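Local coordinates for protein branched-chain alpha-ketoacid decarboxylase (Lactococcus lactis, PDB 2VBF) that probably converts branched-chain and aromatic alpha-keto acids into aldehydes by decarboxylation, using thiamine diphosphate and magnesium, at residues A[91-96]-A[100-105]; A[216-221]-A[344-349]. All coordinates share one frame; numbering follows the deposited sequence.

Contact 1 of 2, residues A[91-96]-A[100-105]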
# COMPACT_ATOMS: atom_id res chain seq x y z
N PHE A 91 -3.68 -14.63 -3.70
CA PHE A 91 -4.04 -13.91 -2.48
C PHE A 91 -5.45 -13.31 -2.62
O PHE A 91 -5.96 -13.16 -3.71
CB PHE A 91 -2.98 -12.88 -2.08
CG PHE A 91 -2.92 -11.65 -2.95
CD1 PHE A 91 -3.47 -10.45 -2.52
CD2 PHE A 91 -2.24 -11.68 -4.16
CE1 PHE A 91 -3.41 -9.31 -3.32
CE2 PHE A 91 -2.15 -10.54 -4.96
CZ PHE A 91 -2.74 -9.36 -4.54
N LEU A 92 -6.05 -13.06 -1.46
CA LEU A 92 -7.44 -12.66 -1.33
C LEU A 92 -7.52 -11.30 -0.65
O LEU A 92 -6.95 -11.11 0.44
CB LEU A 92 -8.19 -13.69 -0.48
CG LEU A 92 -9.65 -13.42 -0.13
CD1 LEU A 92 -10.54 -13.35 -1.37
CD2 LEU A 92 -10.17 -14.47 0.89
N THR A 93 -8.27 -10.38 -1.24
CA THR A 93 -8.49 -9.06 -0.63
C THR A 93 -9.96 -8.74 -0.64
O THR A 93 -10.77 -9.48 -1.20
CB THR A 93 -7.72 -7.97 -1.39
OG1 THR A 93 -8.19 -7.90 -2.74
CG2 THR A 93 -6.22 -8.24 -1.38
N THR A 94 -10.31 -7.62 -0.01
CA THR A 94 -11.67 -7.11 -0.04
C THR A 94 -11.76 -5.93 -1.02
O THR A 94 -10.79 -5.20 -1.24
CB THR A 94 -12.12 -6.76 1.38
OG1 THR A 94 -13.55 -6.69 1.44
CG2 THR A 94 -11.46 -5.47 1.84
N PHE A 95 -12.93 -5.79 -1.62
CA PHE A 95 -13.27 -4.74 -2.57
C PHE A 95 -12.76 -3.34 -2.18
O PHE A 95 -12.90 -2.94 -1.01
CB PHE A 95 -14.80 -4.69 -2.69
CG PHE A 95 -15.29 -3.85 -3.82
CD1 PHE A 95 -15.24 -4.34 -5.11
CD2 PHE A 95 -15.84 -2.61 -3.60
CE1 PHE A 95 -15.69 -3.59 -6.16
CE2 PHE A 95 -16.30 -1.84 -4.66
CZ PHE A 95 -16.22 -2.34 -5.95
N GLY A 96 -12.19 -2.63 -3.15
CA GLY A 96 -11.74 -1.26 -2.96
C GLY A 96 -10.51 -1.11 -2.09
O GLY A 96 -9.39 -0.98 -2.58
N LEU A 100 -6.94 -2.05 -3.75
CA LEU A 100 -6.11 -0.88 -4.05
C LEU A 100 -4.85 -0.82 -3.18
O LEU A 100 -3.83 -0.30 -3.63
CB LEU A 100 -6.90 0.43 -3.97
CG LEU A 100 -7.96 0.61 -5.07
CD1 LEU A 100 -8.61 1.97 -4.94
CD2 LEU A 100 -7.39 0.40 -6.47
N SER A 101 -4.91 -1.35 -1.97
CA SER A 101 -3.69 -1.44 -1.14
C SER A 101 -2.66 -2.40 -1.75
O SER A 101 -1.45 -2.22 -1.59
CB SER A 101 -4.04 -1.88 0.28
OG SER A 101 -4.81 -0.91 0.99
N ALA A 102 -3.14 -3.40 -2.47
CA ALA A 102 -2.31 -4.47 -3.02
C ALA A 102 -1.80 -4.17 -4.45
O ALA A 102 -0.94 -4.89 -4.96
CB ALA A 102 -3.13 -5.79 -3.02
N ILE A 103 -2.30 -3.10 -5.08
CA ILE A 103 -2.11 -2.93 -6.54
C ILE A 103 -0.63 -2.72 -6.92
O ILE A 103 -0.20 -3.15 -7.98
CB ILE A 103 -3.04 -1.85 -7.16
CG1 ILE A 103 -3.11 -2.00 -8.69
CG2 ILE A 103 -2.60 -0.43 -6.80
CD1 ILE A 103 -4.24 -1.18 -9.29
N ASN A 104 0.17 -2.13 -6.03
CA ASN A 104 1.60 -1.99 -6.32
C ASN A 104 2.31 -3.35 -6.37
O ASN A 104 3.24 -3.54 -7.15
CB ASN A 104 2.30 -1.13 -5.29
CG ASN A 104 3.76 -0.91 -5.61
OD1 ASN A 104 4.11 -0.56 -6.75
ND2 ASN A 104 4.62 -1.13 -4.62
N GLY A 105 1.91 -4.26 -5.48
CA GLY A 105 2.43 -5.62 -5.51
C GLY A 105 2.05 -6.32 -6.80
O GLY A 105 2.89 -6.96 -7.44

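Contact 2 of 2, residues A[216-221]-A[344-349]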
# COMPACT_ATOMS: atom_id res chain seq x y z
N VAL A 216 11.11 -24.44 -37.07
CA VAL A 216 12.06 -23.58 -37.78
C VAL A 216 12.97 -22.85 -36.79
O VAL A 216 14.18 -22.76 -37.02
CB VAL A 216 11.34 -22.54 -38.66
CG1 VAL A 216 12.36 -21.62 -39.32
CG2 VAL A 216 10.49 -23.23 -39.73
N ILE A 217 12.40 -22.32 -35.71
CA ILE A 217 13.19 -21.62 -34.69
C ILE A 217 14.21 -22.59 -34.09
O ILE A 217 15.38 -22.24 -33.95
CB ILE A 217 12.31 -21.01 -33.57
CG1 ILE A 217 11.59 -19.75 -34.07
CG2 ILE A 217 13.17 -20.64 -32.36
CD1 ILE A 217 10.65 -19.12 -33.06
N LEU A 218 13.76 -23.79 -33.75
CA LEU A 218 14.66 -24.80 -33.18
C LEU A 218 15.79 -25.19 -34.15
O LEU A 218 16.93 -25.36 -33.74
CB LEU A 218 13.89 -26.04 -32.75
CG LEU A 218 13.20 -25.88 -31.40
CD1 LEU A 218 12.05 -26.87 -31.28
CD2 LEU A 218 14.21 -26.05 -30.26
N SER A 219 15.45 -25.33 -35.43
CA SER A 219 16.44 -25.68 -36.46
C SER A 219 17.51 -24.61 -36.61
O SER A 219 18.70 -24.92 -36.74
CB SER A 219 15.75 -25.93 -37.80
OG SER A 219 14.94 -27.08 -37.73
N LYS A 220 17.09 -23.35 -36.59
CA LYS A 220 18.03 -22.23 -36.67
C LYS A 220 18.90 -22.12 -35.42
O LYS A 220 20.08 -21.78 -35.51
CB LYS A 220 17.29 -20.92 -36.96
CG LYS A 220 17.31 -20.52 -38.43
CD LYS A 220 16.01 -19.82 -38.85
CE LYS A 220 16.22 -18.89 -40.04
NZ LYS A 220 16.94 -19.54 -41.18
N ILE A 221 18.32 -22.41 -34.25
CA ILE A 221 19.10 -22.42 -33.02
C ILE A 221 20.14 -23.54 -33.08
O ILE A 221 21.31 -23.33 -32.75
CB ILE A 221 18.22 -22.59 -31.77
CG1 ILE A 221 17.40 -21.31 -31.52
CG2 ILE A 221 19.07 -22.93 -30.54
CD1 ILE A 221 16.29 -21.48 -30.50
N ARG A 344 7.45 -21.38 -23.91
CA ARG A 344 7.64 -22.58 -23.10
C ARG A 344 7.94 -23.79 -23.98
O ARG A 344 8.89 -24.55 -23.72
CB ARG A 344 6.39 -22.84 -22.26
CG ARG A 344 6.41 -24.10 -21.39
CD ARG A 344 4.99 -24.53 -21.08
NE ARG A 344 4.90 -25.74 -20.26
CZ ARG A 344 3.76 -26.31 -19.88
NH1 ARG A 344 2.59 -25.78 -20.23
NH2 ARG A 344 3.79 -27.42 -19.14
N ALA A 345 7.13 -23.95 -25.03
CA ALA A 345 7.29 -25.04 -26.00
C ALA A 345 8.69 -25.06 -26.60
O ALA A 345 9.34 -26.10 -26.65
CB ALA A 345 6.23 -24.93 -27.10
N VAL A 346 9.16 -23.90 -27.03
CA VAL A 346 10.46 -23.84 -27.68
C VAL A 346 11.58 -24.15 -26.69
O VAL A 346 12.45 -24.97 -26.96
CB VAL A 346 10.68 -22.49 -28.41
CG1 VAL A 346 12.08 -22.43 -29.01
CG2 VAL A 346 9.64 -22.32 -29.52
N VAL A 347 11.54 -23.53 -25.51
CA VAL A 347 12.60 -23.74 -24.51
C VAL A 347 12.67 -25.20 -24.07
O VAL A 347 13.76 -25.76 -23.94
CB VAL A 347 12.43 -22.80 -23.30
CG1 VAL A 347 13.43 -23.13 -22.20
CG2 VAL A 347 12.58 -21.36 -23.75
N SER A 348 11.51 -25.83 -23.89
CA SER A 348 11.47 -27.24 -23.46
C SER A 348 11.85 -28.21 -24.58
O SER A 348 12.10 -29.39 -24.32
CB SER A 348 10.10 -27.59 -22.88
OG SER A 348 9.08 -27.44 -23.85
N SER A 349 11.91 -27.73 -25.82
CA SER A 349 12.34 -28.56 -26.95
C SER A 349 13.85 -28.47 -27.20
O SER A 349 14.37 -29.12 -28.11
CB SER A 349 11.57 -28.17 -28.22
OG SER A 349 11.86 -26.84 -28.62

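Contact 1 of 2, residues A[91-96]-A[100-105]
F91 meets A102 because chi1 of 73° holds its CG between its own backbone N and carbonyl carbon, carrying the ring off the strand toward the helix. The ring presents an edge, not a face: CE1 lies 3.5 Å from A102 CB, near the plane of the ring, and CZ follows at 3.9 Å. Alanine suits this place, since a single methyl lets the large phenylalanine edge fit against the helix. T93, two residues on and on the same side of the strand, adds its methyl more loosely, with CG2 4.3 Å from A102 CB. Beta-branched threonine serves two ends here, as its OG1 is hydrogen-bonded to E118.

At the other end of the contact the backbone takes over. L100 N donates to G96 O over 2.9 Å, an i-to-i+4 bond at the start of the helix. G96 has a positive phi, which by itself favours glycine, and its N is held by E99 OE1. The start of the L100 side chain, CB and CG, lies against the same carbonyl oxygen, with CB 3.2 Å from G96 O; CG stands beside the backbone N that makes the bond.

Strand 89-94, helix 97-111 and strand 116-122 form a parallel beta-alpha-beta unit, and this contact packs its first strand against the helix. F91 also rests on S76 and A79 of helix 72-86, while strand 89-94 runs between strands 42-45 and 116-122 of the sheet. On another side, helix 97-111 packs on the second subunit, with L100 against A107 of that chain.

Contact 2 of 2, residues A[216-221]-A[344-349]
I217 is the first residue of 216-221 to meet the other helix. Its CG2 stands anti to the backbone N and reaches V346 CG1 at 4.0 Å, the two branched side chains crossing at about a right angle. Both residues also rest on L326 and F341, so isoleucine and valine suit a place where compact apolar branches fill the angle between helix and sheet.

L218 comes next, at the closest approach of the backbones, its CA 7.0 Å from that of V346. With chi1 of -80°, CG sits beside the backbone N and the side chain reaches across to V346: CG is 4.3 Å from V346 CG1, and CD2 lies 3.9 Å from V346 O. Leucine suits the place because its longer chain and forked end span the gap between the helices. The tip also abuts S349, but this serine has two deposited conformers, so the very short approach to its OG is doubtful.

One turn after I217, I221 points its CB bond the same way but mainly packs on I324 and L326. V346 O, meanwhile, accepts an i-to-i+3 backbone bond of 3.0 Å from S349 N.

Helices 212-227 and 343-348 thus turn apolar faces to each other and to strand 323-326 of a mixed sheet, as in the Rossmann-like alpha/beta fold of the central domain of thiamine diphosphate enzymes.

Overall arrangement
Contacts 1 and 2 belong to different domains: 91-96 with 100-105 lies in the N-terminal cofactor-binding domain, 216-221 with 344-349 in the central one. Their centres are 38 Å apart and their nearest atoms about 21 Å, so they do not touch. Contact 1 is the nearer to the cofactor: the T93 side chain is about 7 Å from a thiamine diphosphate, and V97, between its segments, lines a cofactor pocket, though the contact itself is not part of it. It also lies beside the second subunit, whereas no other chain touches contact 2. Contact 1 sets strand against helix within one beta-alpha-beta unit; contact 2 joins two helices 123 residues apart in sequence.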